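Local coordinates for transcriptional regulator, MarR family (Silicibacter pomeroyi DSS-3, PDB 3BJ6), which probably acts as a dimeric DNA-binding transcription factor of the MarR family, using a winged helix-turn-helix domain, at residues R43-E47 / I107-R112; P53-Q59 / S95-W99. One frame throughout, in Å; residues are numbered along the deposited sequence. Where two conformers were deposited one is given.

Contact 1: R43-E47 / I107-R112; sequences RAILE and IITAIR
Both segments are regular alpha-helix, phi/psi close to -60/-45, with i to i+4 backbone bonds such as Glu47 N to Arg43 O (2.8 Å) and Arg112 N to Ile108 O (2.9 Å). Their axes approach to 10.0 Å and cross at -106°, closer to perpendicular than to antiparallel; the nearest CA atoms are those of Leu46 and Ile108, 6.2 Å apart. CA-to-CB of Leu46 (m, t) and of Ile107, Ile108 and Ile111 points toward the opposing helix. Leu46 CB packs on Ile108 CB at 3.9 Å and Leu46 CD1 on Ile107 CG2 at 4.0 Å, while Ile108 (t, p) sends CD1 to within 3.8 Å of Arg43 O. Leu100 touches both Leu46 and Ile108. Arg43, extended with chi1 to chi3 all t, passes Ile111 CG2 at 3.9 Å from NE and makes a salt bridge within its own helix, NH1 to Glu47 OE1 at 3.0 Å. Water 1 bridges the helices, 2.8 Å from Glu47 OE2 and 3.0 Å from Arg112 NE. Arg43 NH2 and Arg112 NH2 lie 4.0 Å apart, yet both form salt bridges to Glu115; Tyr12 of the second subunit hydrogen-bonds Arg43 and Glu47 and makes a cation-pi contact with Arg112. An apolar interior, joining helix 40-51 of the winged helix-turn-helix domain to helix 102-123, thus grades into a charge-balanced polar edge that meets the second subunit.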
# COMPACT_ATOMS: atom_id res chain seq x y z
N ARG A 43 -1.66 16.42 -7.80
CA ARG A 43 -1.80 16.73 -6.38
C ARG A 43 -0.50 16.45 -5.61
O ARG A 43 -0.12 17.25 -4.80
CB ARG A 43 -2.94 15.90 -5.78
CG ARG A 43 -3.12 16.03 -4.27
CD ARG A 43 -3.77 14.78 -3.66
NE ARG A 43 -3.78 14.91 -2.19
CZ ARG A 43 -2.71 14.76 -1.40
NH1 ARG A 43 -1.53 14.42 -1.90
NH2 ARG A 43 -2.85 14.95 -0.09
N ALA A 44 0.14 15.30 -5.83
CA ALA A 44 1.36 14.92 -5.10
C ALA A 44 2.44 16.00 -5.33
O ALA A 44 3.11 16.43 -4.39
CB ALA A 44 1.88 13.53 -5.57
N ILE A 45 2.59 16.44 -6.57
CA ILE A 45 3.59 17.49 -6.91
C ILE A 45 3.20 18.85 -6.29
O ILE A 45 4.06 19.55 -5.74
CB ILE A 45 3.85 17.60 -8.44
CG1 ILE A 45 4.95 16.58 -8.86
CG2 ILE A 45 4.32 19.00 -8.87
CD1 ILE A 45 4.54 15.18 -8.66
N LEU A 46 1.91 19.23 -6.37
CA LEU A 46 1.48 20.49 -5.73
C LEU A 46 1.72 20.44 -4.23
O LEU A 46 2.15 21.43 -3.61
CB LEU A 46 -0.02 20.78 -6.03
CG LEU A 46 -0.38 20.87 -7.53
CD1 LEU A 46 -1.92 21.06 -7.70
CD2 LEU A 46 0.38 22.03 -8.21
N GLU A 47 1.44 19.30 -3.62
CA GLU A 47 1.66 19.17 -2.18
C GLU A 47 3.14 19.28 -1.87
O GLU A 47 3.51 20.00 -0.96
CB GLU A 47 1.09 17.86 -1.63
CG GLU A 47 1.42 17.62 -0.15
CD GLU A 47 0.85 16.29 0.42
OE1 GLU A 47 0.82 15.26 -0.32
OE2 GLU A 47 0.51 16.28 1.62
N ILE A 107 -5.74 25.63 -5.43
CA ILE A 107 -6.13 24.25 -5.68
C ILE A 107 -5.64 23.30 -4.55
O ILE A 107 -6.43 22.56 -3.98
CB ILE A 107 -5.65 23.79 -7.05
CG1 ILE A 107 -6.58 24.41 -8.11
CG2 ILE A 107 -5.67 22.25 -7.14
CD1 ILE A 107 -6.07 24.25 -9.54
N ILE A 108 -4.35 23.36 -4.21
CA ILE A 108 -3.86 22.39 -3.19
C ILE A 108 -4.45 22.67 -1.80
O ILE A 108 -4.76 21.74 -1.05
CB ILE A 108 -2.28 22.19 -3.20
CG1 ILE A 108 -1.89 20.98 -2.34
CG2 ILE A 108 -1.56 23.47 -2.77
CD1 ILE A 108 -2.42 19.63 -2.86
N THR A 109 -4.69 23.96 -1.51
CA THR A 109 -5.35 24.36 -0.27
C THR A 109 -6.74 23.76 -0.19
O THR A 109 -7.15 23.24 0.86
CB THR A 109 -5.44 25.90 -0.15
OG1 THR A 109 -4.10 26.42 -0.14
CG2 THR A 109 -6.13 26.34 1.13
N ALA A 110 -7.48 23.89 -1.29
CA ALA A 110 -8.85 23.37 -1.37
C ALA A 110 -8.87 21.85 -1.24
O ALA A 110 -9.68 21.29 -0.50
CB ALA A 110 -9.53 23.81 -2.69
N ILE A 111 -7.97 21.18 -1.94
CA ILE A 111 -7.90 19.72 -1.86
C ILE A 111 -7.62 19.25 -0.41
O ILE A 111 -8.31 18.37 0.13
CB ILE A 111 -6.81 19.18 -2.86
CG1 ILE A 111 -7.30 19.34 -4.32
CG2 ILE A 111 -6.49 17.70 -2.55
CD1 ILE A 111 -6.18 19.10 -5.41
N ARG A 112 -6.64 19.89 0.22
CA ARG A 112 -6.24 19.53 1.58
C ARG A 112 -7.35 19.78 2.59
O ARG A 112 -7.55 18.96 3.47
CB ARG A 112 -4.95 20.27 1.97
CG ARG A 112 -3.72 19.81 1.12
CD ARG A 112 -3.38 18.29 1.27
NE ARG A 112 -2.93 18.08 2.64
CZ ARG A 112 -3.48 17.25 3.52
NH1 ARG A 112 -2.97 17.23 4.75
NH2 ARG A 112 -4.49 16.43 3.19
O HOH W 1 -0.06 18.57 3.19

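Contact 2: P53-Q59 / S95-W99; sequences PGATAPQ and SHRYW
Arg97 NH1 donates a nearly straight bond to Gly54 O (2.9 Å, 173°) and a weak one to Gln59 OE1 (3.1 Å). Between backbones, Gly54 N bonds Tyr98 O (2.7 Å) and Tyr98 N bonds Ala55 O (3.0 Å), so Gly54 and Ala55 both face Tyr98 in a G1 beta bulge. Gly54 takes phi/psi 84/7, where a CB would jam against the preceding carbonyl and also clash with Trp99 CZ2. Thr56 (chi1 p) and Gln59 close a capping box at the start of helix 57-64: Gln59 N to Thr56 OG1 3.1 Å, Thr56 N to Gln59 OE1 3.0 Å. Water 2 links Ala57 N (2.9 Å) to His96 O (2.7 Å). Outward, Gly54 CA sits 3.4 Å from the centroid of the Trp99 six-membered ring, a CH-pi contact 12° off its normal; Pro53 CB meets Trp99 CD1 at 3.7 Å. Strand 97-100 lies between the short, weakly bonded strand 55-56 and strand 84-87, antiparallel to both, in the small three-stranded sheet of a winged helix-turn-helix domain.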
# COMPACT_ATOMS: atom_id res chain seq x y z
N PRO A 53 8.66 25.20 -1.20
CA PRO A 53 8.66 26.14 -2.33
C PRO A 53 10.09 26.27 -2.87
O PRO A 53 11.05 26.27 -2.08
CB PRO A 53 8.19 27.47 -1.69
CG PRO A 53 7.36 27.03 -0.50
CD PRO A 53 8.08 25.82 0.02
N GLY A 54 10.25 26.33 -4.18
CA GLY A 54 11.60 26.45 -4.77
C GLY A 54 12.37 25.15 -4.95
O GLY A 54 13.54 25.18 -5.31
N ALA A 55 11.74 23.99 -4.70
CA ALA A 55 12.44 22.70 -4.86
C ALA A 55 12.82 22.47 -6.32
O ALA A 55 12.11 22.93 -7.22
CB ALA A 55 11.55 21.53 -4.37
N THR A 56 13.88 21.70 -6.53
CA THR A 56 14.25 21.20 -7.85
C THR A 56 13.46 19.91 -8.11
O THR A 56 12.88 19.32 -7.18
CB THR A 56 15.76 20.92 -7.94
OG1 THR A 56 16.08 19.84 -7.05
CG2 THR A 56 16.57 22.17 -7.55
N ALA A 57 13.43 19.49 -9.36
CA ALA A 57 12.77 18.24 -9.71
C ALA A 57 13.45 17.06 -9.01
O ALA A 57 12.75 16.18 -8.49
CB ALA A 57 12.76 18.03 -11.23
N PRO A 58 14.81 16.98 -9.02
CA PRO A 58 15.39 15.88 -8.24
C PRO A 58 15.06 15.92 -6.75
O PRO A 58 14.86 14.86 -6.19
CB PRO A 58 16.91 16.02 -8.49
CG PRO A 58 17.00 16.75 -9.86
CD PRO A 58 15.84 17.74 -9.77
N GLN A 59 15.01 17.10 -6.13
CA GLN A 59 14.56 17.22 -4.73
C GLN A 59 13.13 16.75 -4.48
O GLN A 59 12.87 16.02 -3.51
CB GLN A 59 14.75 18.64 -4.20
CG GLN A 59 16.21 19.03 -3.92
CD GLN A 59 16.35 20.50 -3.56
OE1 GLN A 59 15.65 21.38 -4.11
NE2 GLN A 59 17.25 20.80 -2.61
N SER A 95 19.85 23.63 -12.38
CA SER A 95 18.99 23.18 -11.26
C SER A 95 17.72 24.01 -11.20
O SER A 95 17.62 24.95 -10.38
CB SER A 95 19.75 23.27 -9.92
OG SER A 95 20.71 22.22 -9.82
N HIS A 96 16.77 23.68 -12.08
CA HIS A 96 15.53 24.48 -12.21
C HIS A 96 14.77 24.39 -10.90
O HIS A 96 14.64 23.30 -10.33
CB HIS A 96 14.66 24.00 -13.38
CG HIS A 96 15.45 23.57 -14.59
ND1 HIS A 96 16.41 24.38 -15.18
CD2 HIS A 96 15.41 22.44 -15.33
CE1 HIS A 96 16.94 23.75 -16.21
NE2 HIS A 96 16.36 22.56 -16.32
N ARG A 97 14.27 25.52 -10.44
CA ARG A 97 13.54 25.58 -9.19
C ARG A 97 12.11 26.03 -9.41
O ARG A 97 11.84 26.96 -10.19
CB ARG A 97 14.27 26.50 -8.20
CG ARG A 97 15.60 25.93 -7.71
CD ARG A 97 16.06 26.60 -6.42
NE ARG A 97 17.29 26.00 -5.94
CZ ARG A 97 17.37 24.96 -5.10
NH1 ARG A 97 16.26 24.39 -4.58
NH2 ARG A 97 18.57 24.51 -4.78
N TYR A 98 11.19 25.37 -8.72
CA TYR A 98 9.76 25.55 -8.98
C TYR A 98 8.97 26.07 -7.79
O TYR A 98 9.26 25.70 -6.65
CB TYR A 98 9.11 24.22 -9.40
CG TYR A 98 9.73 23.65 -10.63
CD1 TYR A 98 9.27 24.03 -11.90
CD2 TYR A 98 10.83 22.77 -10.54
CE1 TYR A 98 9.84 23.52 -13.05
CE2 TYR A 98 11.43 22.26 -11.70
CZ TYR A 98 10.92 22.64 -12.93
OH TYR A 98 11.50 22.13 -14.06
N TRP A 99 7.94 26.86 -8.09
CA TRP A 99 7.04 27.41 -7.08
C TRP A 99 5.61 27.27 -7.51
O TRP A 99 5.31 27.45 -8.68
CB TRP A 99 7.30 28.91 -6.92
CG TRP A 99 8.47 29.26 -6.00
CD1 TRP A 99 8.41 29.65 -4.70
CD2 TRP A 99 9.85 29.29 -6.35
NE1 TRP A 99 9.67 29.90 -4.20
CE2 TRP A 99 10.57 29.69 -5.20
CE3 TRP A 99 10.55 28.99 -7.52
CZ2 TRP A 99 11.97 29.82 -5.20
CZ3 TRP A 99 11.92 29.12 -7.52
CH2 TRP A 99 12.62 29.52 -6.36
O HOH W 2 14.99 20.80 -11.42

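Contact 2 lies in the winged-helix sheet, and contact 1 packs helix 40-51 of that domain against the helix following the sheet; their centres are about 17 Å apart and nearest atoms about 7 Å, so they do not touch. Along the chain the order is 43-47, 53-59, 95-99, 107-112: contact 2 pairs the strands that succeed and precede the helices crossed in contact 1. Helix 68-80, probably the recognition helix by family topology, packs against Ala57 and Tyr98 of contact 2 and against Ile45, which takes no part in contact 1. The polar edge of contact 1 meets the second subunit, whereas contact 2 touches no other chain. Leu100, on the strand of contact 2, packs against Leu46 and Ile108 of contact 1.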